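Local coordinates for cytosol aminopeptidase (Coxiella burnetii, PDB 3IJ3), which probably removes amino acids from the N termini of peptides as a manganese-dependent metalloaminopeptidase of the M17 family, at residues E215-A221 / V318-A322; V222-R228 / V303-I307; K324-N330 / V414-S420; R336-A340 / T430-L435. All blocks are in the same frame, centred on the assembly; numbering follows the deposited sequence. Where two conformers were deposited one is given.

Interaction 1: residues E215-A221 / V318-A322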
loop_
_atom_site.group_PDB
_atom_site.type_symbol
_atom_site.label_atom_id
_atom_site.label_comp_id
_atom_site.label_asym_id
_atom_site.label_seq_id
_atom_site.Cartn_x
_atom_site.Cartn_y
_atom_site.Cartn_z
ATOM N N GLU A 215 -37.808 10.769 -12.300
ATOM C CA GLU A 215 -38.467 9.519 -11.993
ATOM C C GLU A 215 -37.548 8.411 -11.443
ATOM O O GLU A 215 -38.023 7.552 -10.713
ATOM C CB GLU A 215 -39.207 9.023 -13.238
ATOM C CG GLU A 215 -40.322 9.982 -13.744
ATOM C CD GLU A 215 -41.536 10.003 -12.866
ATOM O OE1 GLU A 215 -41.720 9.057 -12.055
ATOM O OE2 GLU A 215 -42.330 10.956 -13.016
ATOM N N PHE A 216 -36.286 8.412 -11.858
ATOM C CA PHE A 216 -35.286 7.415 -11.438
ATOM C C PHE A 216 -34.038 8.147 -10.952
ATOM O O PHE A 216 -32.953 7.991 -11.524
ATOM C CB PHE A 216 -34.972 6.497 -12.626
ATOM C CG PHE A 216 -36.162 5.726 -13.090
ATOM C CD1 PHE A 216 -36.445 4.486 -12.565
ATOM C CD2 PHE A 216 -37.044 6.276 -14.011
ATOM C CE1 PHE A 216 -37.568 3.779 -12.976
ATOM C CE2 PHE A 216 -38.183 5.594 -14.389
ATOM C CZ PHE A 216 -38.445 4.356 -13.878
ATOM N N PRO A 217 -34.171 8.926 -9.865
ATOM C CA PRO A 217 -33.042 9.728 -9.396
ATOM C C PRO A 217 -31.760 8.976 -9.034
ATOM O O PRO A 217 -30.669 9.560 -9.160
ATOM C CB PRO A 217 -33.615 10.468 -8.170
ATOM C CG PRO A 217 -34.727 9.570 -7.678
ATOM C CD PRO A 217 -35.323 9.025 -8.954
ATOM N N ALA A 218 -31.869 7.720 -8.620
ATOM C CA ALA A 218 -30.687 6.969 -8.223
ATOM C C ALA A 218 -29.887 6.539 -9.444
ATOM O O ALA A 218 -28.647 6.532 -9.418
ATOM C CB ALA A 218 -31.096 5.754 -7.314
ATOM N N ILE A 219 -30.577 6.204 -10.535
ATOM C CA ILE A 219 -29.876 5.870 -11.797
ATOM C C ILE A 219 -29.149 7.129 -12.282
ATOM O O ILE A 219 -27.964 7.102 -12.665
ATOM C CB ILE A 219 -30.850 5.368 -12.884
ATOM C CG1 ILE A 219 -31.636 4.148 -12.387
ATOM C CG2 ILE A 219 -30.089 5.021 -14.186
ATOM C CD1 ILE A 219 -32.685 3.615 -13.419
ATOM N N TYR A 220 -29.841 8.264 -12.221
ATOM C CA TYR A 220 -29.264 9.515 -12.653
ATOM C C TYR A 220 -28.037 9.922 -11.823
ATOM O O TYR A 220 -27.018 10.317 -12.384
ATOM C CB TYR A 220 -30.297 10.631 -12.631
ATOM C CG TYR A 220 -29.701 11.956 -12.988
ATOM C CD1 TYR A 220 -29.414 12.255 -14.305
ATOM C CD2 TYR A 220 -29.387 12.901 -12.007
ATOM C CE1 TYR A 220 -28.821 13.483 -14.657
ATOM C CE2 TYR A 220 -28.801 14.113 -12.349
ATOM C CZ TYR A 220 -28.531 14.393 -13.671
ATOM O OH TYR A 220 -27.931 15.581 -14.010
ATOM N N ALA A 221 -28.129 9.819 -10.505
ATOM C CA ALA A 221 -27.009 10.242 -9.629
ATOM C C ALA A 221 -25.721 9.481 -9.949
ATOM O O ALA A 221 -24.644 10.080 -10.067
ATOM C CB ALA A 221 -27.392 10.087 -8.133
ATOM N N VAL A 318 -28.694 10.163 -1.919
ATOM C CA VAL A 318 -29.359 9.975 -3.190
ATOM C C VAL A 318 -30.796 9.584 -2.930
ATOM O O VAL A 318 -31.062 8.730 -2.088
ATOM C CB VAL A 318 -28.644 8.858 -3.974
ATOM C CG1 VAL A 318 -29.397 8.485 -5.235
ATOM C CG2 VAL A 318 -27.162 9.283 -4.271
ATOM N N GLN A 319 -31.721 10.268 -3.609
ATOM C CA GLN A 319 -33.135 9.968 -3.517
ATOM C C GLN A 319 -33.387 8.750 -4.398
ATOM O O GLN A 319 -32.602 8.460 -5.294
ATOM C CB GLN A 319 -33.975 11.147 -4.010
ATOM C CG GLN A 319 -33.736 12.470 -3.246
ATOM C CD GLN A 319 -34.275 12.445 -1.816
ATOM O OE1 GLN A 319 -35.312 11.852 -1.555
ATOM N NE2 GLN A 319 -33.577 13.121 -0.893
ATOM N N THR A 320 -34.468 8.029 -4.134
ATOM C CA THR A 320 -34.799 6.845 -4.934
ATOM C C THR A 320 -36.257 6.867 -5.395
ATOM O O THR A 320 -37.091 7.558 -4.840
ATOM C CB THR A 320 -34.599 5.525 -4.138
ATOM O OG1 THR A 320 -35.466 5.523 -3.005
ATOM C CG2 THR A 320 -33.144 5.327 -3.678
ATOM N N ARG A 321 -36.550 6.076 -6.414
ATOM C CA ARG A 321 -37.903 5.952 -6.908
ATOM C C ARG A 321 -38.837 5.396 -5.821
ATOM O O ARG A 321 -40.015 5.726 -5.795
ATOM C CB ARG A 321 -37.924 5.071 -8.146
ATOM C CG ARG A 321 -39.309 4.917 -8.775
ATOM C CD ARG A 321 -39.195 4.408 -10.161
ATOM N NE ARG A 321 -40.476 4.311 -10.859
ATOM C CZ ARG A 321 -41.131 5.340 -11.387
ATOM N NH1 ARG A 321 -40.694 6.571 -11.228
ATOM N NH2 ARG A 321 -42.276 5.138 -12.041
ATOM N N ALA A 322 -38.293 4.582 -4.913
ATOM C CA ALA A 322 -39.057 4.017 -3.799
ATOM C C ALA A 322 -39.294 5.018 -2.657
ATOM O O ALA A 322 -39.990 4.700 -1.687
ATOM C CB ALA A 322 -38.313 2.809 -3.249
HETATM O O HOH W 1 -43.414 7.272 -13.699
#
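The guanidinium of Arg-321 lies flat against the ring of Phe-216, with only 20° between the two planes and 4.4 Å between the centres. The stack is offset: Phe-216 CZ sits over one face of the guanidinium, toward its rim, and Arg-321 NH1 in turn hangs over the rim of the ring, which makes the cation-pi contact off-centre. Glu-215 comes to the edge of the guanidinium. Its OE1 accepts a hydrogen bond from Arg-321 NH1 at 2.8 Å, in the guanidinium plane and through the lone pair facing away from OE2, and this is also a salt bridge. The same NH1 reaches Glu-215 O at 2.9 Å, so one nitrogen holds both the end and the backbone of a single glutamate. A water joins Arg-321 NH2 to OE1, the bond to OE1 being weak. With CG opposite the backbone N (chi1 -178°), the arginine arm stays extended as far as NE and brings Arg-321 CD to 3.3 Å from Phe-216 CE1. In the catalytic domain these residues mark the junction of two helices: Phe-216 follows helix 209-215 and is the N-cap of helix 217-223, which opens with a proline. Asp-341 of helix 335-347 bridges both segments, binding Ala-218 N and Arg-321 N, while Glu-345 forms a salt bridge with Arg-321 NE. Further along, Pro-217 CG rests 3.4 Å from Gln-319 O. Val-318 CG1 then packs on the first turn of the helix, 3.6 Å from Ala-218 CA and 3.9 Å from Ala-221 CB.

Interaction 2: residues V222-R228 / V303-I307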
loop_
_atom_site.group_PDB
_atom_site.type_symbol
_atom_site.label_atom_id
_atom_site.label_comp_id
_atom_site.label_asym_id
_atom_site.label_seq_id
_atom_site.Cartn_x
_atom_site.Cartn_y
_atom_site.Cartn_z
ATOM N N VAL A 222 -25.837 8.177 -10.140
ATOM C CA VAL A 222 -24.662 7.352 -10.447
ATOM C C VAL A 222 -24.060 7.699 -11.793
ATOM O O VAL A 222 -22.863 7.864 -11.901
ATOM C CB VAL A 222 -24.986 5.842 -10.365
ATOM C CG1 VAL A 222 -23.872 4.976 -10.918
ATOM C CG2 VAL A 222 -25.290 5.444 -8.929
ATOM N N GLY A 223 -24.892 7.840 -12.813
ATOM C CA GLY A 223 -24.385 8.085 -14.143
ATOM C C GLY A 223 -24.183 9.493 -14.613
ATOM O O GLY A 223 -23.651 9.682 -15.706
ATOM N N ARG A 224 -24.467 10.489 -13.779
ATOM C CA ARG A 224 -24.451 11.863 -14.263
ATOM C C ARG A 224 -23.087 12.430 -14.626
ATOM O O ARG A 224 -23.032 13.384 -15.388
ATOM C CB ARG A 224 -25.141 12.787 -13.284
ATOM C CG ARG A 224 -24.342 13.004 -12.089
ATOM C CD ARG A 224 -25.097 13.827 -11.026
ATOM N NE ARG A 224 -24.102 14.286 -10.084
ATOM C CZ ARG A 224 -24.281 14.465 -8.781
ATOM N NH1 ARG A 224 -25.447 14.184 -8.184
ATOM N NH2 ARG A 224 -23.244 14.864 -8.051
ATOM N N ALA A 225 -22.001 11.845 -14.102
ATOM C CA ALA A 225 -20.657 12.322 -14.372
ATOM C C ALA A 225 -20.102 11.860 -15.697
ATOM O O ALA A 225 -19.140 12.429 -16.173
ATOM C CB ALA A 225 -19.688 11.889 -13.236
ATOM N N GLY A 226 -20.700 10.851 -16.311
ATOM C CA GLY A 226 -20.151 10.343 -17.584
ATOM C C GLY A 226 -20.431 11.249 -18.778
ATOM O O GLY A 226 -21.398 12.014 -18.777
ATOM N N SER A 227 -19.567 11.199 -19.785
ATOM C CA SER A 227 -19.780 12.010 -20.981
ATOM C C SER A 227 -20.945 11.432 -21.784
ATOM O O SER A 227 -21.474 12.105 -22.681
ATOM C CB SER A 227 -18.521 12.086 -21.861
ATOM O OG SER A 227 -18.090 10.797 -22.202
ATOM N N ARG A 228 -21.309 10.189 -21.493
ATOM C CA ARG A 228 -22.432 9.526 -22.151
ATOM C C ARG A 228 -23.525 9.398 -21.098
ATOM O O ARG A 228 -23.360 8.666 -20.121
ATOM C CB ARG A 228 -21.996 8.194 -22.712
ATOM C CG ARG A 228 -20.890 8.430 -23.728
ATOM C CD ARG A 228 -20.349 7.187 -24.252
ATOM N NE ARG A 228 -19.850 6.315 -23.190
ATOM C CZ ARG A 228 -19.341 5.110 -23.424
ATOM N NH1 ARG A 228 -19.274 4.681 -24.661
ATOM N NH2 ARG A 228 -18.922 4.338 -22.427
ATOM N N VAL A 303 -25.657 3.011 -17.437
ATOM C CA VAL A 303 -24.874 4.170 -17.036
ATOM C C VAL A 303 -23.374 3.903 -17.086
ATOM O O VAL A 303 -22.938 2.757 -17.293
ATOM C CB VAL A 303 -25.155 4.469 -15.530
ATOM C CG1 VAL A 303 -26.658 4.549 -15.182
ATOM C CG2 VAL A 303 -24.496 3.406 -14.596
ATOM N N GLU A 304 -22.583 4.975 -16.982
ATOM C CA GLU A 304 -21.143 4.845 -16.770
ATOM C C GLU A 304 -20.913 5.423 -15.382
ATOM O O GLU A 304 -21.520 6.440 -15.036
ATOM C CB GLU A 304 -20.270 5.616 -17.795
ATOM C CG GLU A 304 -18.709 5.438 -17.543
ATOM C CD GLU A 304 -17.792 5.941 -18.700
ATOM O OE1 GLU A 304 -18.341 6.279 -19.775
ATOM O OE2 GLU A 304 -16.519 5.994 -18.533
ATOM N N ASN A 305 -20.081 4.767 -14.572
ATOM C CA ASN A 305 -19.716 5.287 -13.253
ATOM C C ASN A 305 -18.382 5.976 -13.470
ATOM O O ASN A 305 -17.335 5.350 -13.412
ATOM C CB ASN A 305 -19.625 4.170 -12.212
ATOM C CG ASN A 305 -19.483 4.691 -10.784
ATOM O OD1 ASN A 305 -19.866 5.839 -10.482
ATOM N ND2 ASN A 305 -18.950 3.839 -9.888
ATOM N N ALA A 306 -18.436 7.274 -13.711
ATOM C CA ALA A 306 -17.260 8.029 -14.086
ATOM C C ALA A 306 -16.716 8.959 -13.030
ATOM O O ALA A 306 -17.381 9.286 -12.067
ATOM C CB ALA A 306 -17.598 8.883 -15.330
ATOM N N ILE A 307 -15.490 9.402 -13.289
ATOM C CA ILE A 307 -14.805 10.380 -12.456
ATOM C C ILE A 307 -14.751 11.657 -13.236
ATOM O O ILE A 307 -14.292 11.700 -14.389
ATOM C CB ILE A 307 -13.391 9.957 -12.092
ATOM C CG1 ILE A 307 -13.454 8.777 -11.137
ATOM C CG2 ILE A 307 -12.649 11.124 -11.424
ATOM C CD1 ILE A 307 -12.122 8.148 -10.860
HETATM O O HOH W 2 -20.952 8.806 -13.708
HETATM O O HOH W 3 -23.896 7.578 -17.584
HETATM O O HOH W 4 -17.233 8.818 -20.946
#
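Val-222 opens the contact by laying CG1 across Val-303 CG2 at 4.0 Å, the two side chains crossing at about a right angle. Its carbonyl is linked to the strand by a water, which donates to Val-222 O and Glu-304 O, accepts from Ala-306 N and takes a weak bond from Ala-225 N. At Gly-223, the lack of a side chain lets the backbones come close: Gly-223 CA is 3.9 Å from Val-303 CB and makes a CA-H...O contact of 3.4 Å with Glu-304 O. A second water joins Gly-223 O and Arg-228 O to Glu-304 N. Residues 223-226 form a type I beta turn, closed by Gly-226 N to Gly-223 O at 3.2 Å. Within it, Ala-225 CB packs on Ala-306 O at 3.7 Å, and Gly-226 CA on Ala-306 CB, also at 3.7 Å. Arg-228, bent at chi3 (-57°), brings NH2 to Glu-304 OE1 at 3.3 Å, a salt bridge with a weak hydrogen bond, made doubtful by a second conformer of Glu-304. Arg-228 NH1 binds Ala-181 O, and Glu-304 OE2 pairs with Arg-313 of a second subunit. Asn-305 ND2 holds Asp-255, a lithium ligand, and thus lies in the second shell of the metal site. Helix 217-223 leans through Val-222 on Val-337 and Val-338 of helix 335-347, while strand 295-305 runs parallel to strands 244-252 and 254-255.

Interaction 3: residues K324-N330 / V414-S420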
loop_
_atom_site.group_PDB
_atom_site.type_symbol
_atom_site.label_atom_id
_atom_site.label_comp_id
_atom_site.label_asym_id
_atom_site.label_seq_id
_atom_site.Cartn_x
_atom_site.Cartn_y
_atom_site.Cartn_z
ATOM N N LYS A 324 -36.971 6.143 -0.624
ATOM C CA LYS A 324 -36.055 5.860 0.478
ATOM C C LYS A 324 -34.832 6.723 0.189
ATOM O O LYS A 324 -34.577 7.068 -0.969
ATOM C CB LYS A 324 -35.664 4.401 0.546
ATOM C CG LYS A 324 -36.813 3.495 0.868
ATOM C CD LYS A 324 -36.378 2.033 1.037
ATOM C CE LYS A 324 -37.573 1.139 1.363
ATOM N NZ LYS A 324 -38.189 1.478 2.658
ATOM N N THR A 325 -34.089 7.103 1.212
ATOM C CA THR A 325 -32.860 7.893 0.994
ATOM C C THR A 325 -31.650 6.973 1.213
ATOM O O THR A 325 -31.644 6.183 2.146
ATOM C CB THR A 325 -32.785 9.123 1.892
ATOM O OG1 THR A 325 -33.006 8.758 3.255
ATOM C CG2 THR A 325 -33.843 10.154 1.434
ATOM N N ILE A 326 -30.637 7.096 0.355
ATOM C CA ILE A 326 -29.423 6.291 0.455
ATOM C C ILE A 326 -28.218 7.199 0.674
ATOM O O ILE A 326 -27.978 8.113 -0.116
ATOM C CB ILE A 326 -29.137 5.560 -0.851
ATOM C CG1 ILE A 326 -30.336 4.715 -1.278
ATOM C CG2 ILE A 326 -27.916 4.693 -0.702
ATOM C CD1 ILE A 326 -30.193 4.319 -2.733
ATOM N N GLU A 327 -27.493 6.962 1.749
ATOM C CA GLU A 327 -26.265 7.678 2.007
ATOM C C GLU A 327 -25.165 6.904 1.295
ATOM O O GLU A 327 -24.943 5.708 1.573
ATOM C CB GLU A 327 -25.959 7.777 3.490
ATOM C CG GLU A 327 -24.647 8.578 3.740
ATOM C CD GLU A 327 -24.261 8.703 5.198
ATOM O OE1 GLU A 327 -24.734 7.887 6.033
ATOM O OE2 GLU A 327 -23.460 9.634 5.511
ATOM N N ILE A 328 -24.438 7.577 0.421
ATOM C CA ILE A 328 -23.358 6.939 -0.315
ATOM C C ILE A 328 -22.098 6.880 0.538
ATOM O O ILE A 328 -21.481 7.915 0.874
ATOM C CB ILE A 328 -23.038 7.684 -1.630
ATOM C CG1 ILE A 328 -24.294 7.796 -2.510
ATOM C CG2 ILE A 328 -21.860 6.978 -2.392
ATOM C CD1 ILE A 328 -24.977 6.425 -2.825
ATOM N N THR A 329 -21.724 5.669 0.912
ATOM C CA THR A 329 -20.515 5.425 1.699
ATOM C C THR A 329 -19.399 4.814 0.846
ATOM O O THR A 329 -18.286 4.662 1.323
ATOM C CB THR A 329 -20.797 4.548 2.936
ATOM O OG1 THR A 329 -21.500 3.382 2.555
ATOM C CG2 THR A 329 -21.663 5.319 3.939
ATOM N N ASN A 330 -19.714 4.462 -0.392
ATOM C CA ASN A 330 -18.726 3.911 -1.340
ATOM C C ASN A 330 -19.271 4.185 -2.720
ATOM O O ASN A 330 -20.285 3.595 -3.112
ATOM C CB ASN A 330 -18.538 2.416 -1.109
ATOM C CG ASN A 330 -17.522 1.785 -2.050
ATOM O OD1 ASN A 330 -16.916 2.457 -2.902
ATOM N ND2 ASN A 330 -17.324 0.472 -1.891
ATOM N N VAL A 414 -27.734 9.457 8.837
ATOM C CA VAL A 414 -28.308 10.544 8.069
ATOM C C VAL A 414 -29.510 10.137 7.202
ATOM O O VAL A 414 -30.530 10.783 7.215
ATOM C CB VAL A 414 -27.204 11.156 7.157
ATOM C CG1 VAL A 414 -27.752 12.274 6.268
ATOM C CG2 VAL A 414 -26.082 11.712 8.009
ATOM N N ALA A 415 -29.363 9.062 6.466
ATOM C CA ALA A 415 -30.378 8.597 5.524
ATOM C C ALA A 415 -31.059 7.336 6.006
ATOM O O ALA A 415 -30.740 6.816 7.079
ATOM C CB ALA A 415 -29.708 8.322 4.147
ATOM N N ASP A 416 -31.975 6.798 5.195
ATOM C CA ASP A 416 -32.639 5.527 5.550
ATOM C C ASP A 416 -31.657 4.345 5.635
ATOM O O ASP A 416 -31.815 3.439 6.489
ATOM C CB ASP A 416 -33.774 5.210 4.580
ATOM C CG ASP A 416 -34.912 6.191 4.684
ATOM O OD1 ASP A 416 -35.283 6.557 5.845
ATOM O OD2 ASP A 416 -35.453 6.589 3.608
ATOM N N LEU A 417 -30.654 4.346 4.758
ATOM C CA LEU A 417 -29.609 3.327 4.785
ATOM C C LEU A 417 -28.406 3.785 3.977
ATOM O O LEU A 417 -28.477 4.749 3.257
ATOM C CB LEU A 417 -30.077 1.989 4.237
ATOM C CG LEU A 417 -30.378 1.867 2.761
ATOM C CD1 LEU A 417 -30.566 0.348 2.380
ATOM C CD2 LEU A 417 -31.608 2.704 2.365
ATOM N N THR A 418 -27.300 3.099 4.162
ATOM C CA THR A 418 -26.101 3.362 3.377
ATOM C C THR A 418 -26.074 2.368 2.246
ATOM O O THR A 418 -26.839 1.403 2.248
ATOM C CB THR A 418 -24.813 3.183 4.191
ATOM O OG1 THR A 418 -24.702 1.816 4.620
ATOM C CG2 THR A 418 -24.769 4.114 5.409
ATOM N N ASN A 419 -25.199 2.600 1.259
ATOM C CA ASN A 419 -25.081 1.626 0.184
ATOM C C ASN A 419 -23.975 0.609 0.411
ATOM O O ASN A 419 -23.906 -0.344 -0.328
ATOM C CB ASN A 419 -24.900 2.265 -1.193
ATOM C CG ASN A 419 -23.579 2.917 -1.378
ATOM O OD1 ASN A 419 -23.017 3.491 -0.447
ATOM N ND2 ASN A 419 -23.071 2.893 -2.643
ATOM N N SER A 420 -23.133 0.768 1.417
ATOM C CA SER A 420 -22.075 -0.209 1.650
ATOM C C SER A 420 -21.846 -0.384 3.120
ATOM O O SER A 420 -22.159 0.506 3.918
ATOM C CB SER A 420 -20.745 0.190 0.999
ATOM O OG SER A 420 -20.217 1.324 1.671
#
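Asn-419 threads its side chain into the loop that follows strand 325-327. CB touches Ile-326 CG2 at 3.9 Å. CG then lies between the backbone N and the carbonyl carbon (chi1 70°), which swings the amide in toward residues 329 and 330. OD1 receives Thr-329 N at 2.9 Å and, weakly, Asn-330 N. On the other branch, ND2 donates to Asn-330 O at 2.9 Å, with that oxygen in the amide plane, and also to Ala-333 O; Ile-328 CD1 packs beside it. With bonds on both its oxygen and its nitrogen, the amide is fixed against rotation. Beyond it Thr-329 OG1 and Ser-420 OG share a short hydrogen bond of 2.6 Å.

The opposite end is held by a reciprocal pair: Asp-416 OD2 accepts Thr-325 N at 2.8 Å, while Asp-416 N donates to Thr-325 OG1 at 2.9 Å. That hydroxyl is bonded in addition to Tyr-143 O of a third subunit. Between the two ends runs a short parallel ladder, in which Glu-327 N binds Leu-417 O at 2.9 Å and Asn-419 N binds Glu-327 O at 3.1 Å. Glu-327 and Thr-418 lie side by side, pointing the same way, and Glu-327 OE1 ends on Ser-412 OG.

Strand 325-327 is the middle member of a small three-stranded sheet, antiparallel to strand 317-319 and parallel to strand 417-418, and the face bearing Ile-326 and Leu-417 packs against Phe-434 of helix 427-436.

Interaction 4: residues R336-A340 / T430-L435. With SO4 (sulfate ion), chain D; SO4 (sulfate ion), chain F.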
loop_
_atom_site.group_PDB
_atom_site.type_symbol
_atom_site.label_atom_id
_atom_site.label_comp_id
_atom_site.label_asym_id
_atom_site.label_seq_id
_atom_site.Cartn_x
_atom_site.Cartn_y
_atom_site.Cartn_z
ATOM N N ARG A 336 -25.769 -1.637 -7.122
ATOM C CA ARG A 336 -26.964 -1.854 -6.285
ATOM C C ARG A 336 -27.830 -0.599 -6.225
ATOM O O ARG A 336 -29.051 -0.693 -6.084
ATOM C CB ARG A 336 -26.541 -2.310 -4.894
ATOM C CG ARG A 336 -25.891 -1.249 -4.044
ATOM C CD ARG A 336 -25.050 -1.812 -2.889
ATOM N NE ARG A 336 -23.896 -2.561 -3.358
ATOM C CZ ARG A 336 -22.963 -3.079 -2.546
ATOM N NH1 ARG A 336 -23.045 -2.950 -1.220
ATOM N NH2 ARG A 336 -21.957 -3.760 -3.054
ATOM N N VAL A 337 -27.181 0.579 -6.299
ATOM C CA VAL A 337 -27.913 1.876 -6.266
ATOM C C VAL A 337 -28.797 2.031 -7.525
ATOM O O VAL A 337 -29.996 2.353 -7.411
ATOM C CB VAL A 337 -26.960 3.067 -6.077
ATOM C CG1 VAL A 337 -27.708 4.424 -6.155
ATOM C CG2 VAL A 337 -26.188 2.947 -4.739
ATOM N N VAL A 338 -28.235 1.731 -8.702
ATOM C CA VAL A 338 -29.021 1.856 -9.936
ATOM C C VAL A 338 -30.071 0.755 -10.007
ATOM O O VAL A 338 -31.197 1.005 -10.462
ATOM C CB VAL A 338 -28.173 1.974 -11.220
ATOM C CG1 VAL A 338 -27.146 3.137 -11.034
ATOM C CG2 VAL A 338 -27.468 0.651 -11.605
ATOM N N LEU A 339 -29.726 -0.438 -9.533
ATOM C CA LEU A 339 -30.686 -1.560 -9.509
ATOM C C LEU A 339 -31.880 -1.268 -8.600
ATOM O O LEU A 339 -32.986 -1.708 -8.882
ATOM C CB LEU A 339 -30.011 -2.861 -9.075
ATOM C CG LEU A 339 -29.104 -3.491 -10.123
ATOM C CD1 LEU A 339 -28.325 -4.668 -9.513
ATOM C CD2 LEU A 339 -29.906 -3.931 -11.351
ATOM N N ALA A 340 -31.651 -0.547 -7.504
ATOM C CA ALA A 340 -32.733 -0.201 -6.559
ATOM C C ALA A 340 -33.896 0.505 -7.245
ATOM O O ALA A 340 -35.062 0.224 -6.946
ATOM C CB ALA A 340 -32.194 0.668 -5.395
ATOM N N THR A 430 -24.025 -8.326 1.708
ATOM C CA THR A 430 -24.354 -6.928 1.908
ATOM C C THR A 430 -25.114 -6.322 0.703
ATOM O O THR A 430 -26.150 -5.666 0.892
ATOM C CB THR A 430 -23.035 -6.111 2.289
ATOM O OG1 THR A 430 -22.463 -6.678 3.474
ATOM C CG2 THR A 430 -23.394 -4.639 2.558
ATOM N N ALA A 431 -24.644 -6.547 -0.523
ATOM C CA ALA A 431 -25.295 -6.013 -1.717
ATOM C C ALA A 431 -26.725 -6.528 -1.906
ATOM O O ALA A 431 -27.660 -5.781 -2.252
ATOM C CB ALA A 431 -24.475 -6.293 -2.952
ATOM N N ALA A 432 -26.880 -7.828 -1.700
ATOM C CA ALA A 432 -28.158 -8.484 -1.817
ATOM C C ALA A 432 -29.123 -7.970 -0.757
ATOM O O ALA A 432 -30.309 -7.758 -1.058
ATOM C CB ALA A 432 -27.974 -10.031 -1.707
ATOM N N LEU A 433 -28.643 -7.768 0.473
ATOM C CA LEU A 433 -29.519 -7.248 1.556
ATOM C C LEU A 433 -29.934 -5.831 1.247
ATOM O O LEU A 433 -31.029 -5.405 1.600
ATOM C CB LEU A 433 -28.861 -7.237 2.949
ATOM C CG LEU A 433 -28.686 -8.498 3.739
ATOM C CD1 LEU A 433 -27.805 -8.201 4.990
ATOM C CD2 LEU A 433 -30.030 -9.131 4.110
ATOM N N PHE A 434 -29.037 -5.075 0.619
ATOM C CA PHE A 434 -29.370 -3.716 0.217
ATOM C C PHE A 434 -30.586 -3.754 -0.750
ATOM O O PHE A 434 -31.591 -3.099 -0.538
ATOM C CB PHE A 434 -28.178 -3.047 -0.474
ATOM C CG PHE A 434 -28.489 -1.666 -0.978
ATOM C CD1 PHE A 434 -28.309 -0.541 -0.152
ATOM C CD2 PHE A 434 -28.997 -1.486 -2.238
ATOM C CE1 PHE A 434 -28.620 0.744 -0.616
ATOM C CE2 PHE A 434 -29.315 -0.213 -2.712
ATOM C CZ PHE A 434 -29.128 0.915 -1.897
ATOM N N LEU A 435 -30.471 -4.547 -1.798
ATOM C CA LEU A 435 -31.521 -4.671 -2.791
ATOM C C LEU A 435 -32.849 -5.157 -2.198
ATOM O O LEU A 435 -33.921 -4.740 -2.643
ATOM C CB LEU A 435 -31.071 -5.582 -3.936
ATOM C CG LEU A 435 -29.907 -5.057 -4.816
ATOM C CD1 LEU A 435 -29.411 -6.170 -5.739
ATOM C CD2 LEU A 435 -30.361 -3.869 -5.596
HETATM S S SO4 D . -22.283 -3.140 -6.874
HETATM O O1 SO4 D . -21.538 -2.108 -7.587
HETATM O O2 SO4 D . -23.292 -2.433 -6.072
HETATM O O3 SO4 D . -22.844 -4.020 -7.883
HETATM O O4 SO4 D . -21.387 -3.896 -5.975
HETATM S S SO4 F . -20.057 -4.167 0.466
HETATM O O1 SO4 F . -18.664 -3.815 0.188
HETATM O O2 SO4 F . -20.844 -2.975 0.771
HETATM O O3 SO4 F . -20.681 -4.898 -0.618
HETATM O O4 SO4 F . -20.051 -5.044 1.642
#
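Oxygen O2 of the chain D sulfate is gripped twice by Arg-336, the residue that lies across Phe-434 and Ala-431: Arg-336 N donates to it at 2.8 Å and Arg-336 NE at the same 2.8 Å. Arg-336 NH2 then binds O4 of this sulfate at 3.0 Å and O3 of the chain F sulfate, also at 3.0 Å, while NH1 donates to O2 and O3 of the chain F ion. Both sulfur atoms lie in the guanidinium plane at its edge, and Ala-431 CB sits over the centre of one face. The chi1 of 71° and a bend at chi3 wrap the arginine over the aromatic ring, putting its CG 4.0 Å from the Phe-434 centroid, 28° off the normal, in a CH-pi contact. This is a knob-into-hole fit: Arg-336 drops among Thr-430, Ala-431, Phe-434 and Leu-435 between two nearly parallel helical segments, their axes 9.9 Å apart and crossing at -21°. It belongs to the NTDAEGR signature of the M17 family, whose Glu-334 is a lithium ligand. Another lithium ligand, Lys-250, also binds the chain D sulfate through NZ. The sulfates are probably from the crystallisation liquor, but their place is consistent with an anion pocket beside the metal site, like the one that holds bicarbonate in related enzymes. One turn on, Leu-435 CD2 packs against Leu-339 CB at 3.6 Å, and Phe-434 CE2 meets Ala-340 CB.

Overall arrangement
From the N terminus, helix 217-223 opens the first two loops. Interaction 1 closes the longer, returning at residues 318-322, and interaction 2 closes a shorter one within it at 303-307, on strand 295-305 of the large mixed sheet. Interactions 3 and 4 start only after interaction 1 has closed. Their segments alternate, 324-330, 336-340, 414-420 and 430-435, so their loops cross, and the strand pairing of one overlaps the helix packing of the other along the chain. Interactions 1 and 3 share the small sheet through neighbouring strands 317-319 and 325-327. Helix 335-347, used by interaction 4, lies against helix 217-223 of interactions 1 and 2, and interactions 3 and 4 also touch.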